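Local coordinates for thioesterase (Streptomyces coelicolor, PDB 3QMW), which acts as a thioesterase of the prodiginine biosynthetic pathway, an alpha/beta-hydrolase enzyme that hydrolyses thioesters, at the interface of chains A and B. Sequence-based numbering; all coordinates share one arbitrary frame. Chains: chain A/B, Thioesterase.

The interface of chains A and B. Residues chain A 43, 60-63, 70; chain B 10-13.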
loop_
_atom_site.group_PDB
_atom_site.type_symbol
_atom_site.label_atom_id
_atom_site.label_comp_id
_atom_site.label_asym_id
_atom_site.label_seq_id
_atom_site.Cartn_x
_atom_site.Cartn_y
_atom_site.Cartn_z
ATOM N N VAL A 43 -20.390 5.072 3.930
ATOM C CA VAL A 43 -19.039 5.527 3.655
ATOM C C VAL A 43 -18.084 5.305 4.851
ATOM O O VAL A 43 -16.864 5.387 4.682
ATOM C CB VAL A 43 -19.018 6.990 3.282
ATOM C CG1 VAL A 43 -19.862 7.234 2.027
ATOM C CG2 VAL A 43 -19.484 7.819 4.468
ATOM N N VAL A 60 -12.908 9.087 -2.735
ATOM C CA VAL A 60 -14.262 9.652 -2.811
ATOM C C VAL A 60 -15.325 8.590 -2.489
ATOM O O VAL A 60 -15.906 7.990 -3.386
ATOM C CB VAL A 60 -14.532 10.223 -4.226
ATOM C CG1 VAL A 60 -15.858 10.955 -4.271
ATOM C CG2 VAL A 60 -13.379 11.128 -4.652
ATOM N N PRO A 61 -15.569 8.346 -1.201
ATOM C CA PRO A 61 -16.668 7.475 -0.800
ATOM C C PRO A 61 -17.981 8.021 -1.272
ATOM O O PRO A 61 -18.181 9.226 -1.213
ATOM C CB PRO A 61 -16.629 7.540 0.723
ATOM C CG PRO A 61 -15.227 7.906 1.018
ATOM C CD PRO A 61 -14.852 8.869 -0.039
ATOM N N VAL A 62 -18.860 7.147 -1.746
ATOM C CA VAL A 62 -20.190 7.551 -2.204
ATOM C C VAL A 62 -21.214 7.144 -1.169
ATOM O O VAL A 62 -21.277 5.982 -0.764
ATOM C CB VAL A 62 -20.557 6.884 -3.505
ATOM C CG1 VAL A 62 -21.933 7.332 -3.938
ATOM C CG2 VAL A 62 -19.504 7.199 -4.566
ATOM N N GLN A 63 -21.989 8.115 -0.717
ATOM C CA GLN A 63 -23.037 7.893 0.252
ATOM C C GLN A 63 -24.373 7.757 -0.472
ATOM O O GLN A 63 -24.926 8.747 -0.944
ATOM C CB GLN A 63 -23.090 9.079 1.214
ATOM C CG GLN A 63 -24.087 8.936 2.335
ATOM C CD GLN A 63 -23.583 8.035 3.408
ATOM O OE1 GLN A 63 -23.300 6.848 3.177
ATOM N NE2 GLN A 63 -23.457 8.578 4.606
ATOM N N ARG A 70 -28.343 11.246 4.864
ATOM C CA ARG A 70 -29.403 10.975 3.894
ATOM C C ARG A 70 -30.432 9.988 4.458
ATOM O O ARG A 70 -31.215 9.415 3.706
ATOM C CB ARG A 70 -28.790 10.435 2.593
ATOM C CG ARG A 70 -27.489 11.145 2.201
ATOM C CD ARG A 70 -27.058 10.841 0.782
ATOM N NE ARG A 70 -27.976 11.369 -0.219
ATOM C CZ ARG A 70 -27.823 11.211 -1.534
ATOM N NH1 ARG A 70 -26.782 10.538 -2.020
ATOM N NH2 ARG A 70 -28.721 11.730 -2.376
ATOM N N ALA B 10 -24.077 15.718 -1.242
ATOM C CA ALA B 10 -24.651 14.651 -0.423
ATOM C C ALA B 10 -24.130 13.271 -0.864
ATOM O O ALA B 10 -23.939 12.383 -0.038
ATOM C CB ALA B 10 -26.194 14.704 -0.497
ATOM N N TRP B 11 -23.892 13.104 -2.162
ATOM C CA TRP B 11 -23.359 11.847 -2.697
ATOM C C TRP B 11 -21.909 11.606 -2.314
ATOM O O TRP B 11 -21.517 10.472 -2.124
ATOM C CB TRP B 11 -23.434 11.833 -4.220
ATOM C CG TRP B 11 -24.787 11.788 -4.739
ATOM C CD1 TRP B 11 -25.572 12.843 -5.063
ATOM C CD2 TRP B 11 -25.543 10.615 -5.012
ATOM N NE1 TRP B 11 -26.785 12.404 -5.515
ATOM C CE2 TRP B 11 -26.799 11.035 -5.487
ATOM C CE3 TRP B 11 -25.290 9.240 -4.883
ATOM C CZ2 TRP B 11 -27.797 10.132 -5.854
ATOM C CZ3 TRP B 11 -26.275 8.347 -5.251
ATOM C CH2 TRP B 11 -27.510 8.793 -5.742
ATOM N N PHE B 12 -21.117 12.675 -2.219
ATOM C CA PHE B 12 -19.666 12.569 -2.014
ATOM C C PHE B 12 -19.189 13.334 -0.773
ATOM O O PHE B 12 -18.459 14.316 -0.881
ATOM C CB PHE B 12 -18.958 13.058 -3.277
ATOM C CG PHE B 12 -19.597 12.563 -4.529
ATOM C CD1 PHE B 12 -19.625 11.217 -4.809
ATOM C CD2 PHE B 12 -20.216 13.433 -5.408
ATOM C CE1 PHE B 12 -20.241 10.742 -5.965
ATOM C CE2 PHE B 12 -20.827 12.964 -6.562
ATOM C CZ PHE B 12 -20.847 11.623 -6.835
ATOM N N PRO B 13 -19.587 12.872 0.422
ATOM C CA PRO B 13 -19.079 13.535 1.623
ATOM C C PRO B 13 -17.590 13.289 1.799
ATOM O O PRO B 13 -17.124 12.181 1.561
ATOM C CB PRO B 13 -19.866 12.869 2.763
ATOM C CG PRO B 13 -20.242 11.537 2.239
ATOM C CD PRO B 13 -20.410 11.694 0.747
#
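B:Phe12 lies against A:Val60 and A:Val62 where the N-terminal arm of one alpha/beta-hydrolase subunit reaches over to its two-fold mate, running past the end of strand 57-61 and the loop that follows. The exchange is reciprocal, although the structure alone does not show that this dimer forms in solution. A:Val60 holds CG1 anti to its backbone N (chi1 -173°), which brings this methyl to the B:Phe12 ring, 3.8 Å from CD1. A:Val62 splits its two methyls between neighbouring aromatics: CG2 meets the edge of the phenylalanine ring at CE1, and CG1 the edge of the B:Trp11 indole, 4.0 Å from CE3. Within the arm, CB of B:Trp11 covers one face of the phenylalanine. Beside this cluster, B:Pro13 sets CD 3.8 Å from CB of A:Gln63. The backbone joins here too, A:Gln63 N donating to B:Trp11 O at 2.8 Å. Farther out, A:Arg70 brings NH1 over the middle of the indole face, above the bond the two rings share and 3.5 Å from the centroid of each, in a cation-pi contact with the guanidinium turned 78° from the ring plane. The same NH1 donates in the guanidinium plane to A:Gln63 O at 2.8 Å, which probably helps to hold the group on end, while the B:Ala10 methyl CB lies over one guanidinium face, toward its NE rim. An alanine in place of A:Arg70 would probably leave the indole face without its cationic partner and A:Gln63 O without this donor.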